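Local coordinates for protein 2-dehydro-3-deoxyphosphogluconate aldolase (Vibrio fischeri, PDB 3NZR) that belongs to the KDGP aldolase family of proteins, built on the TIM-barrel fold, and carries magnesium ions in its crystal structure, at residues Leu5-Tyr10 and Gln90-Asn95; Val23-Asp28 and Thr228-Pro233; His36-Val41 and Asn64-Val69; Thr51-Met56 and Ser83-His88. All coordinates share one frame; numbering follows the deposited sequence.

Contact 1: residues Leu5-Tyr10 and Gln90-Asn95; sequences LKANFY and QPQHIN
Gln-92 lays its side chain along the backbone of Leu-5 to Ala-7, an example of a long amide packing against peptide groups without bonding to Leu-5, Lys-6 or Ala-7. CG leaves anti to the carbonyl carbon (chi1 -71°) and the chain stays extended beyond it, which carries CG to 3.7 Å from C of Leu-5 and OE1 to 3.2 Å from CA of Ala-7. Leu-5 shares this tight part, its CD2 branch coming to 3.4 Å from O of Gln-90; Ala-7 is buried against Leu-38 and Ile-114. NE2 of Gln-92 passes O of Lys-6 at a poor angle and bonds instead to O of Ser-4. On the loose side, exposed Lys-6 adds little. Water fills the polar part of the seam. One molecule donates to OE1 of Gln-92 at 2.6 Å and accepts from N of Asn-8 at 3.0 Å; another lies 2.7 Å from O of Gln-92, next to O of Leu-5. The N-terminal segment thus crosses the end of the barrel where strand 93-94 begins. Between 5-10 and 90-95 the polar link runs through two waters, the direct bond of Gln-92 going to Ser-4 just before; the association therefore probably depends on close fit and bound solvent.

Contact 2: residues Val23-Asp28 and Thr228-Pro233; sequences VDNAAD and TGNTRP
Asn-25 stacks its amide on that of Asn-230, the two planes only 21° apart and the side chains sliding past each other in opposite directions, with CG of Asn-25 3.7 Å from CG of Asn-230. CG of Asn-25 stands anti to its backbone N (chi1 -172°), which takes the amide off the helix and presents both ends of it to the backbone of Thr-231. ND2 of Asn-25 donates to O of Thr-231 at 2.9 Å in an almost straight bond (176°), within the amide plane and on a carbonyl lone pair. OD1 of Asn-25 accepts from N of Thr-231, also at 2.9 Å, with the donor tilted out of the carbonyl plane, and is gripped a second time by N of Gly-21. One side chain therefore satisfies both polar backbone atoms of a single residue. A turn further along the helix, CB of Asp-28 rests 3.6 Å from CG of Pro-233. The other segment is shaped by an ST turn, N of Asn-230 bonding to OG1 of Thr-228, while OG1 of Thr-231 reaches O of Leu-19. This outer-layer contact is consistent with a TIM barrel, in which the last helix comes to lie beside the first.

Contact 3: residues His36-Val41 and Asn64-Val69; sequences HVLVGV and NNAVSV. With MG (magnesium ion), chain E.
The imidazole of His-36 carries a magnesium ion at its edge, NE2 lying 2.2 Å from the metal, with two metal-bound waters in the ring plane. Five waters complete the six-coordinate shell; ND1 is hydrogen-bonded to O of Asn-8, and the ring packs edge-to-face with that of Tyr-10. Beyond this metal-bearing end, the flat groups that meet are peptides of strands 37-41 and 67-69, bonded in parallel. N of Val-39 bonds to O of Ala-66, N of Ser-68 to O of Val-39, and N of Val-41 to O of Ser-68, all within 2.8 to 3.1 Å. At the start of the bonded run, Ala-66, centre of an inverse gamma turn, presses CB to 3.3 Å from O of Val-37. Val-39, Val-41, Val-67 and Val-69 share one face, where CG2 of Val-41 touches CG1 of Val-67 at 4.3 Å under Tyr-59 of helix 49-61; helix 23-32 covers Val-39, and helix 79-89 packs on Val-69. Ser-68 points to the other face, beside Gly-40, which has no side chain; its OG has weak bonds to Asn-17 and Asn-95. Neighbouring parallel strands joined through helix 49-61 form the beta-alpha-beta crossover from which TIM barrels are built.

Contact 4: residues Thr51-Met56 and Ser83-His88; sequences TAVEDM and SLISQH
Ile-85 reaches across the groove between two helices toward Ala-52, Val-53 and Met-56. From CB, which points toward helix 51-56, the side chain divides. The CG2 branch, anti to the backbone N, meets SE of the selenomethionine Met-56 at 3.7 Å and CG2 of Val-53 at 4.2 Å. The other branch starts with CG1, anti to the carbonyl carbon (chi1 -70°), 4.1 Å from CB of Ala-52; the chain is extended from there, and its tip CD1 closes on the same CB at 3.6 Å. The side chains of Met-56 and Ile-85 cross at about a right angle. CG2 of Val-53 lies 3.9 Å from O of Ile-85 and near the ring edge of His-88, while its CG1 touches CB of His-88 at 3.9 Å. His-88 is exposed, so this end borders solvent, whereas Met-56 and Ile-85 both sit on Val-69 of strand 67-70. The segment axes cross at -43° with a closest approach of 9.4 Å. These are consecutive helices on the outside of the barrel. The side-chain contacts are mostly between apolar groups, so the spacing probably follows from how the branches fit, with directional bonds between the two segments playing no part.

From the N terminus, residues 5-10 enter contact 1, and the chain then runs through helix 23-32, strand 37-42 and helix 49-61, the first partners of contacts 2, 3 and 4. Contact 3 closes first, at 64-69, and contact 4 follows at 83-88; the two cross, interleaving strand and helix pairs. Contact 1 closes next, at 90-95, its loop enclosing both. Contact 2 crosses contact 1 and waits until 228-233, so its loop spans most of the barrel. Thus contact 3 pairs neighbouring strands of the barrel and contact 4 the helices outside them, contact 1 ties the N-terminal segment to strand 93-94, and contact 2 joins the first helix to the hairpin before the last, its loop also enclosing contacts 3 and 4.

Contact 1: residues Leu5-Tyr10 and Gln90-Asn95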
loop_
_atom_site.group_PDB
_atom_site.type_symbol
_atom_site.label_atom_id
_atom_site.label_comp_id
_atom_site.label_asym_id
_atom_site.label_seq_id
_atom_site.Cartn_x
_atom_site.Cartn_y
_atom_site.Cartn_z
ATOM N N LEU A 5 3.202 -6.137 22.752
ATOM C CA LEU A 5 3.251 -5.471 21.473
ATOM C C LEU A 5 3.175 -3.973 21.536
ATOM O O LEU A 5 3.172 -3.289 20.469
ATOM C CB LEU A 5 2.130 -5.974 20.609
ATOM C CG LEU A 5 2.043 -7.488 20.498
ATOM C CD1 LEU A 5 0.804 -7.925 19.658
ATOM C CD2 LEU A 5 3.328 -7.967 19.909
ATOM N N LYS A 6 3.230 -3.448 22.741
ATOM C CA LYS A 6 3.057 -2.009 22.919
ATOM C C LYS A 6 4.378 -1.332 23.303
ATOM O O LYS A 6 4.958 -1.644 24.328
ATOM C CB LYS A 6 2.004 -1.841 24.014
ATOM C CG LYS A 6 1.768 -0.422 24.545
ATOM C CD LYS A 6 0.805 -0.463 25.786
ATOM C CE LYS A 6 0.734 0.888 26.482
ATOM N NZ LYS A 6 -0.207 1.746 25.740
ATOM N N ALA A 7 4.856 -0.380 22.506
ATOM C CA ALA A 7 6.116 0.261 22.814
ATOM C C ALA A 7 5.970 1.100 24.063
ATOM O O ALA A 7 4.923 1.648 24.340
ATOM C CB ALA A 7 6.629 1.101 21.627
ATOM N N ASN A 8 7.028 1.175 24.850
ATOM C CA ASN A 8 6.942 1.835 26.111
ATOM C C ASN A 8 7.374 3.305 26.030
ATOM O O ASN A 8 8.547 3.662 26.219
ATOM C CB ASN A 8 7.763 1.032 27.119
ATOM C CG ASN A 8 7.695 1.602 28.441
ATOM O OD1 ASN A 8 6.979 2.603 28.649
ATOM N ND2 ASN A 8 8.480 1.050 29.374
ATOM N N PHE A 9 6.448 4.176 25.690
ATOM C CA PHE A 9 6.761 5.575 25.523
ATOM C C PHE A 9 6.932 6.264 26.843
ATOM O O PHE A 9 6.034 6.193 27.683
ATOM C CB PHE A 9 5.665 6.280 24.759
ATOM C CG PHE A 9 5.640 5.966 23.289
ATOM C CD1 PHE A 9 6.245 6.801 22.399
ATOM C CD2 PHE A 9 4.927 4.874 22.817
ATOM C CE1 PHE A 9 6.186 6.547 21.028
ATOM C CE2 PHE A 9 4.876 4.596 21.473
ATOM C CZ PHE A 9 5.534 5.423 20.570
ATOM N N TYR A 10 8.054 6.943 27.017
ATOM C CA TYR A 10 8.295 7.812 28.163
ATOM C C TYR A 10 7.266 8.948 28.264
ATOM O O TYR A 10 7.120 9.722 27.330
ATOM C CB TYR A 10 9.703 8.414 28.086
ATOM C CG TYR A 10 9.943 9.342 29.259
ATOM C CD1 TYR A 10 10.171 8.841 30.511
ATOM C CD2 TYR A 10 9.854 10.713 29.103
ATOM C CE1 TYR A 10 10.357 9.698 31.607
ATOM C CE2 TYR A 10 10.016 11.608 30.195
ATOM C CZ TYR A 10 10.259 11.085 31.435
ATOM O OH TYR A 10 10.430 11.939 32.507
ATOM N N GLN A 90 6.571 -10.822 15.451
ATOM C CA GLN A 90 5.579 -10.015 16.192
ATOM C C GLN A 90 6.310 -8.988 17.098
ATOM O O GLN A 90 6.147 -8.987 18.310
ATOM C CB GLN A 90 4.635 -10.899 17.034
ATOM C CG GLN A 90 3.752 -11.849 16.162
ATOM C CD GLN A 90 2.633 -11.119 15.393
ATOM O OE1 GLN A 90 1.819 -10.421 15.971
ATOM N NE2 GLN A 90 2.570 -11.348 14.119
ATOM N N PRO A 91 7.094 -8.096 16.493
ATOM C CA PRO A 91 7.785 -7.052 17.257
ATOM C C PRO A 91 6.897 -5.881 17.624
ATOM O O PRO A 91 5.782 -5.721 17.069
ATOM C CB PRO A 91 8.846 -6.613 16.282
ATOM C CG PRO A 91 8.111 -6.732 14.884
ATOM C CD PRO A 91 7.047 -7.779 15.043
ATOM N N GLN A 92 7.409 -5.022 18.511
ATOM C CA GLN A 92 6.740 -3.779 18.784
ATOM C C GLN A 92 6.790 -2.819 17.608
ATOM O O GLN A 92 5.918 -1.949 17.555
ATOM C CB GLN A 92 7.283 -3.102 20.025
ATOM C CG GLN A 92 6.855 -3.875 21.284
ATOM C CD GLN A 92 7.496 -3.330 22.583
ATOM O OE1 GLN A 92 8.079 -2.252 22.579
ATOM N NE2 GLN A 92 7.374 -4.079 23.671
ATOM N N HIS A 93 7.818 -2.906 16.763
ATOM C CA HIS A 93 8.058 -1.873 15.731
ATOM C C HIS A 93 8.619 -2.451 14.460
ATOM O O HIS A 93 9.492 -3.335 14.477
ATOM C CB HIS A 93 8.987 -0.803 16.327
ATOM C CG HIS A 93 9.208 0.374 15.426
ATOM N ND1 HIS A 93 8.479 1.531 15.544
ATOM C CD2 HIS A 93 10.079 0.571 14.429
ATOM C CE1 HIS A 93 8.889 2.393 14.631
ATOM N NE2 HIS A 93 9.888 1.853 13.971
ATOM N N ILE A 94 8.042 -2.039 13.326
ATOM C CA ILE A 94 8.449 -2.470 12.019
ATOM C C ILE A 94 8.798 -1.261 11.147
ATOM O O ILE A 94 8.009 -0.328 11.088
ATOM C CB ILE A 94 7.293 -3.194 11.390
ATOM C CG1 ILE A 94 6.942 -4.444 12.191
ATOM C CG2 ILE A 94 7.634 -3.678 9.973
ATOM C CD1 ILE A 94 5.555 -5.064 11.874
ATOM N N ASN A 95 9.931 -1.257 10.453
ATOM C CA ASN A 95 10.307 -0.168 9.560
ATOM C C ASN A 95 9.890 -0.584 8.200
ATOM O O ASN A 95 10.177 -1.744 7.795
ATOM C CB ASN A 95 11.793 0.015 9.537
ATOM C CG ASN A 95 12.327 0.576 10.827
ATOM O OD1 ASN A 95 12.383 1.812 11.007
ATOM N ND2 ASN A 95 12.791 -0.293 11.695
HETATM O O HOH W 1 4.252 -1.170 19.587
HETATM O O HOH W 2 9.343 -0.439 23.970
#

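Contact 2: residues Val23-Asp28 and Thr228-Pro233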
loop_
_atom_site.group_PDB
_atom_site.type_symbol
_atom_site.label_atom_id
_atom_site.label_comp_id
_atom_site.label_asym_id
_atom_site.label_seq_id
_atom_site.Cartn_x
_atom_site.Cartn_y
_atom_site.Cartn_z
ATOM N N VAL A 23 23.082 -9.180 21.226
ATOM C CA VAL A 23 22.069 -9.429 22.233
ATOM C C VAL A 23 22.449 -8.801 23.567
ATOM O O VAL A 23 21.581 -8.296 24.271
ATOM C CB VAL A 23 21.813 -10.962 22.411
ATOM C CG1 VAL A 23 21.012 -11.268 23.694
ATOM C CG2 VAL A 23 21.056 -11.435 21.238
ATOM N N ASP A 24 23.724 -8.829 23.911
ATOM C CA ASP A 24 24.182 -8.308 25.217
ATOM C C ASP A 24 24.110 -6.763 25.230
ATOM O O ASP A 24 23.724 -6.099 26.240
ATOM C CB ASP A 24 25.617 -8.774 25.490
ATOM C CG ASP A 24 26.117 -8.368 26.885
ATOM O OD1 ASP A 24 25.397 -8.621 27.881
ATOM O OD2 ASP A 24 27.222 -7.769 26.974
ATOM N N ASN A 25 24.447 -6.197 24.076
ATOM C CA ASN A 25 24.336 -4.766 23.894
ATOM C C ASN A 25 22.877 -4.361 24.084
ATOM O O ASN A 25 22.595 -3.343 24.722
ATOM C CB ASN A 25 24.893 -4.392 22.527
ATOM C CG ASN A 25 25.010 -2.892 22.298
ATOM O OD1 ASN A 25 24.780 -2.424 21.171
ATOM N ND2 ASN A 25 25.451 -2.157 23.300
ATOM N N ALA A 26 21.970 -5.130 23.474
ATOM C CA ALA A 26 20.536 -4.874 23.612
ATOM C C ALA A 26 20.041 -4.827 25.074
ATOM O O ALA A 26 19.317 -3.907 25.446
ATOM C CB ALA A 26 19.722 -5.876 22.846
ATOM N N ALA A 27 20.438 -5.808 25.873
ATOM C CA ALA A 27 20.193 -5.796 27.338
ATOM C C ALA A 27 20.660 -4.508 27.989
ATOM O O ALA A 27 19.908 -3.887 28.774
ATOM C CB ALA A 27 20.869 -7.002 28.008
ATOM N N ASP A 28 21.911 -4.102 27.675
ATOM C CA ASP A 28 22.478 -2.878 28.267
ATOM C C ASP A 28 21.711 -1.648 27.816
ATOM O O ASP A 28 21.478 -0.748 28.583
ATOM C CB ASP A 28 23.988 -2.695 27.933
ATOM C CG ASP A 28 24.901 -3.798 28.555
ATOM O OD1 ASP A 28 24.400 -4.695 29.286
ATOM O OD2 ASP A 28 26.134 -3.761 28.267
ATOM N N THR A 228 33.812 -1.547 18.525
ATOM C CA THR A 228 32.993 -2.747 18.852
ATOM C C THR A 228 31.730 -2.951 18.000
ATOM O O THR A 228 31.223 -4.040 17.911
ATOM C CB THR A 228 32.548 -2.684 20.290
ATOM O OG1 THR A 228 31.813 -1.469 20.505
ATOM C CG2 THR A 228 33.778 -2.712 21.206
ATOM N N GLY A 229 31.220 -1.896 17.383
ATOM C CA GLY A 229 29.920 -1.978 16.714
ATOM C C GLY A 229 28.779 -1.901 17.728
ATOM O O GLY A 229 27.613 -2.083 17.366
ATOM N N ASN A 230 29.085 -1.611 18.991
ATOM C CA ASN A 230 28.040 -1.517 20.006
ATOM C C ASN A 230 27.527 -0.098 20.213
ATOM O O ASN A 230 28.297 0.860 20.200
ATOM C CB ASN A 230 28.524 -2.110 21.337
ATOM C CG ASN A 230 28.508 -3.643 21.336
ATOM O OD1 ASN A 230 27.875 -4.279 20.489
ATOM N ND2 ASN A 230 29.175 -4.225 22.284
ATOM N N THR A 231 26.224 0.025 20.423
ATOM C CA THR A 231 25.656 1.308 20.751
ATOM C C THR A 231 26.040 1.577 22.226
ATOM O O THR A 231 25.894 0.691 23.042
ATOM C CB THR A 231 24.103 1.312 20.541
ATOM O OG1 THR A 231 23.787 1.277 19.113
ATOM C CG2 THR A 231 23.467 2.532 21.231
ATOM N N ARG A 232 26.507 2.779 22.520
ATOM C CA ARG A 232 27.030 3.095 23.842
ATOM C C ARG A 232 25.894 3.282 24.812
ATOM O O ARG A 232 25.075 4.220 24.645
ATOM C CB ARG A 232 27.816 4.391 23.836
ATOM C CG ARG A 232 29.039 4.392 22.996
ATOM C CD ARG A 232 29.779 5.689 23.206
ATOM N NE ARG A 232 30.749 5.768 22.146
ATOM C CZ ARG A 232 30.593 6.399 20.990
ATOM N NH1 ARG A 232 29.518 7.126 20.725
ATOM N NH2 ARG A 232 31.574 6.335 20.100
ATOM N N PRO A 233 25.846 2.428 25.845
ATOM C CA PRO A 233 24.751 2.580 26.829
ATOM C C PRO A 233 24.774 3.940 27.499
ATOM O O PRO A 233 23.719 4.531 27.774
ATOM C CB PRO A 233 25.009 1.422 27.788
ATOM C CG PRO A 233 25.604 0.405 26.902
ATOM C CD PRO A 233 26.583 1.201 26.089
#

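Contact 3: residues His36-Val41 and Asn64-Val69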
loop_
_atom_site.group_PDB
_atom_site.type_symbol
_atom_site.label_atom_id
_atom_site.label_comp_id
_atom_site.label_asym_id
_atom_site.label_seq_id
_atom_site.Cartn_x
_atom_site.Cartn_y
_atom_site.Cartn_z
ATOM N N HIS A 36 12.393 2.674 27.835
ATOM C CA HIS A 36 11.772 3.570 26.900
ATOM C C HIS A 36 12.593 3.606 25.603
ATOM O O HIS A 36 13.101 4.628 25.182
ATOM C CB HIS A 36 11.594 4.962 27.504
ATOM C CG HIS A 36 10.820 4.956 28.793
ATOM N ND1 HIS A 36 9.507 4.536 28.861
ATOM C CD2 HIS A 36 11.216 5.187 30.079
ATOM C CE1 HIS A 36 9.112 4.550 30.135
ATOM N NE2 HIS A 36 10.122 4.963 30.891
ATOM N N VAL A 37 12.654 2.451 24.956
ATOM C CA VAL A 37 13.524 2.297 23.760
ATOM C C VAL A 37 12.990 1.150 22.905
ATOM O O VAL A 37 12.297 0.274 23.408
ATOM C CB VAL A 37 14.964 2.014 24.209
ATOM C CG1 VAL A 37 15.048 0.646 24.888
ATOM C CG2 VAL A 37 15.975 2.102 23.029
ATOM N N LEU A 38 13.328 1.157 21.622
ATOM C CA LEU A 38 13.182 0.023 20.764
ATOM C C LEU A 38 14.536 -0.242 20.201
ATOM O O LEU A 38 15.190 0.684 19.785
ATOM C CB LEU A 38 12.254 0.417 19.579
ATOM C CG LEU A 38 10.863 0.765 19.951
ATOM C CD1 LEU A 38 10.140 1.590 18.826
ATOM C CD2 LEU A 38 10.124 -0.518 20.300
ATOM N N VAL A 39 14.961 -1.506 20.140
ATOM C CA VAL A 39 16.257 -1.854 19.699
ATOM C C VAL A 39 16.189 -2.441 18.272
ATOM O O VAL A 39 15.433 -3.417 18.005
ATOM C CB VAL A 39 16.847 -2.927 20.621
ATOM C CG1 VAL A 39 17.922 -3.658 19.945
ATOM C CG2 VAL A 39 17.331 -2.331 21.933
ATOM N N GLY A 40 16.898 -1.795 17.359
ATOM C CA GLY A 40 16.790 -2.117 15.931
ATOM C C GLY A 40 17.730 -3.274 15.562
ATOM O O GLY A 40 18.883 -3.281 16.007
ATOM N N VAL A 41 17.171 -4.265 14.861
ATOM C CA VAL A 41 17.868 -5.400 14.340
ATOM C C VAL A 41 17.558 -5.395 12.835
ATOM O O VAL A 41 16.382 -5.263 12.420
ATOM C CB VAL A 41 17.434 -6.696 15.074
ATOM C CG1 VAL A 41 18.407 -7.874 14.729
ATOM C CG2 VAL A 41 17.481 -6.518 16.640
ATOM N N ASN A 64 11.990 -7.385 26.591
ATOM C CA ASN A 64 10.516 -7.476 26.703
ATOM C C ASN A 64 9.841 -7.162 25.417
ATOM O O ASN A 64 8.838 -6.489 25.395
ATOM C CB ASN A 64 9.982 -6.588 27.815
ATOM C CG ASN A 64 10.477 -7.058 29.183
ATOM O OD1 ASN A 64 10.657 -8.271 29.396
ATOM N ND2 ASN A 64 10.791 -6.104 30.071
ATOM N N ASN A 65 10.410 -7.712 24.359
ATOM C CA ASN A 65 9.938 -7.549 22.960
ATOM C C ASN A 65 10.038 -6.137 22.357
ATOM O O ASN A 65 9.422 -5.866 21.322
ATOM C CB ASN A 65 8.542 -8.119 22.773
ATOM C CG ASN A 65 8.245 -8.435 21.338
ATOM O OD1 ASN A 65 9.085 -8.963 20.628
ATOM N ND2 ASN A 65 7.018 -8.127 20.894
ATOM N N ALA A 66 10.865 -5.275 22.955
ATOM C CA ALA A 66 11.066 -3.938 22.436
ATOM C C ALA A 66 12.046 -4.013 21.257
ATOM O O ALA A 66 13.148 -3.453 21.308
ATOM C CB ALA A 66 11.562 -2.985 23.531
ATOM N N VAL A 67 11.621 -4.643 20.165
ATOM C CA VAL A 67 12.501 -4.827 19.050
ATOM C C VAL A 67 11.903 -4.096 17.844
ATOM O O VAL A 67 10.652 -4.074 17.679
ATOM C CB VAL A 67 12.673 -6.344 18.756
ATOM C CG1 VAL A 67 13.243 -6.571 17.374
ATOM C CG2 VAL A 67 13.539 -6.994 19.847
ATOM N N SER A 68 12.778 -3.564 16.998
ATOM C CA SER A 68 12.371 -2.898 15.787
ATOM C C SER A 68 12.992 -3.600 14.628
ATOM O O SER A 68 14.183 -3.644 14.527
ATOM C CB SER A 68 12.838 -1.428 15.867
ATOM O OG SER A 68 12.605 -0.745 14.646
ATOM N N VAL A 69 12.215 -4.187 13.744
ATOM C CA VAL A 69 12.755 -4.900 12.592
ATOM C C VAL A 69 13.007 -3.840 11.530
ATOM O O VAL A 69 12.075 -3.107 11.174
ATOM C CB VAL A 69 11.754 -5.937 12.025
ATOM C CG1 VAL A 69 12.361 -6.656 10.819
ATOM C CG2 VAL A 69 11.376 -6.909 13.144
HETATM MG MG MG E . 9.807 5.069 33.017
HETATM O O HOH W 3 9.497 5.164 35.097
HETATM O O HOH W 4 8.782 6.737 33.016
HETATM O O HOH W 5 11.462 6.074 33.272
HETATM O O HOH W 6 10.868 3.428 33.137
HETATM O O HOH W 7 8.130 4.278 32.905
#

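Contact 4: residues Thr51-Met56 and Ser83-His88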
loop_
_atom_site.group_PDB
_atom_site.type_symbol
_atom_site.label_atom_id
_atom_site.label_comp_id
_atom_site.label_asym_id
_atom_site.label_seq_id
_atom_site.Cartn_x
_atom_site.Cartn_y
_atom_site.Cartn_z
ATOM N N THR A 51 16.592 -17.561 9.655
ATOM C CA THR A 51 17.799 -17.198 10.386
ATOM C C THR A 51 17.624 -15.877 11.140
ATOM O O THR A 51 18.010 -15.751 12.297
ATOM C CB THR A 51 18.983 -17.138 9.383
ATOM O OG1 THR A 51 19.106 -18.432 8.728
ATOM C CG2 THR A 51 20.329 -16.779 10.060
ATOM N N ALA A 52 17.002 -14.895 10.489
ATOM C CA ALA A 52 16.690 -13.597 11.159
ATOM C C ALA A 52 15.609 -13.791 12.277
ATOM O O ALA A 52 15.711 -13.257 13.366
ATOM C CB ALA A 52 16.227 -12.608 10.130
ATOM N N VAL A 53 14.602 -14.611 12.024
ATOM C CA VAL A 53 13.556 -14.774 13.007
ATOM C C VAL A 53 14.126 -15.398 14.300
ATOM O O VAL A 53 13.791 -14.949 15.408
ATOM C CB VAL A 53 12.402 -15.590 12.451
ATOM C CG1 VAL A 53 11.453 -16.035 13.565
ATOM C CG2 VAL A 53 11.654 -14.813 11.328
ATOM N N GLU A 54 14.967 -16.416 14.156
ATOM C CA GLU A 54 15.603 -17.090 15.334
ATOM C C GLU A 54 16.459 -16.150 16.157
ATOM O O GLU A 54 16.394 -16.128 17.381
ATOM C CB GLU A 54 16.452 -18.295 14.874
ATOM C CG GLU A 54 15.597 -19.480 14.407
ATOM C CD GLU A 54 16.430 -20.747 14.028
ATOM O OE1 GLU A 54 17.644 -20.809 14.409
ATOM O OE2 GLU A 54 15.865 -21.676 13.364
ATOM N N ASP A 55 17.258 -15.334 15.475
ATOM C CA ASP A 55 18.099 -14.360 16.194
ATOM C C ASP A 55 17.216 -13.303 16.835
ATOM O O ASP A 55 17.338 -13.007 18.028
ATOM C CB ASP A 55 19.128 -13.684 15.272
ATOM C CG ASP A 55 20.455 -13.395 15.970
ATOM O OD1 ASP A 55 20.832 -14.168 16.898
ATOM O OD2 ASP A 55 21.142 -12.423 15.586
HETATM N N MSE A 56 16.295 -12.745 16.063
HETATM C CA MSE A 56 15.479 -11.694 16.644
HETATM C C MSE A 56 14.717 -12.099 17.888
HETATM O O MSE A 56 14.531 -11.278 18.752
HETATM C CB MSE A 56 14.589 -11.047 15.605
HETATM C CG MSE A 56 15.424 -10.081 14.854
HETATM SE SE MSE A 56 14.403 -9.307 13.433
HETATM C CE MSE A 56 15.840 -8.789 12.177
ATOM N N SER A 83 8.573 -7.792 6.097
ATOM C CA SER A 83 7.259 -8.136 6.332
ATOM C C SER A 83 7.191 -9.580 6.760
ATOM O O SER A 83 6.486 -9.864 7.741
ATOM C CB SER A 83 6.417 -7.993 5.048
ATOM O OG SER A 83 6.211 -6.623 4.642
ATOM N N LEU A 84 7.879 -10.487 6.065
ATOM C CA LEU A 84 7.803 -11.931 6.392
ATOM C C LEU A 84 8.463 -12.190 7.756
ATOM O O LEU A 84 7.972 -12.944 8.565
ATOM C CB LEU A 84 8.551 -12.755 5.360
ATOM C CG LEU A 84 7.893 -12.741 3.994
ATOM C CD1 LEU A 84 8.798 -13.432 2.979
ATOM C CD2 LEU A 84 6.582 -13.488 4.079
ATOM N N ILE A 85 9.594 -11.560 8.018
ATOM C CA ILE A 85 10.191 -11.638 9.391
ATOM C C ILE A 85 9.245 -11.166 10.500
ATOM O O ILE A 85 9.088 -11.834 11.548
ATOM C CB ILE A 85 11.481 -10.802 9.443
ATOM C CG1 ILE A 85 12.582 -11.465 8.605
ATOM C CG2 ILE A 85 11.998 -10.607 10.902
ATOM C CD1 ILE A 85 13.781 -10.554 8.404
ATOM N N SER A 86 8.640 -10.000 10.329
ATOM C CA SER A 86 7.775 -9.434 11.334
ATOM C C SER A 86 6.545 -10.303 11.592
ATOM O O SER A 86 6.047 -10.408 12.703
ATOM C CB SER A 86 7.373 -7.994 10.957
ATOM O OG SER A 86 8.542 -7.158 10.771
ATOM N N GLN A 87 6.009 -10.921 10.544
ATOM C CA GLN A 87 4.934 -11.863 10.688
ATOM C C GLN A 87 5.266 -12.852 11.813
ATOM O O GLN A 87 4.420 -13.065 12.676
ATOM C CB GLN A 87 4.677 -12.611 9.391
ATOM C CG GLN A 87 3.534 -13.653 9.466
ATOM C CD GLN A 87 3.120 -14.140 8.102
ATOM O OE1 GLN A 87 3.944 -14.285 7.219
ATOM N NE2 GLN A 87 1.834 -14.385 7.917
ATOM N N HIS A 88 6.459 -13.433 11.800
ATOM C CA HIS A 88 6.839 -14.466 12.794
ATOM C C HIS A 88 7.404 -13.892 14.063
ATOM O O HIS A 88 7.174 -14.426 15.121
ATOM C CB HIS A 88 7.831 -15.430 12.195
ATOM C CG HIS A 88 7.290 -16.147 11.023
ATOM N ND1 HIS A 88 8.038 -16.401 9.894
ATOM C CD2 HIS A 88 6.054 -16.657 10.788
ATOM C CE1 HIS A 88 7.285 -17.061 9.021
ATOM N NE2 HIS A 88 6.077 -17.225 9.538
#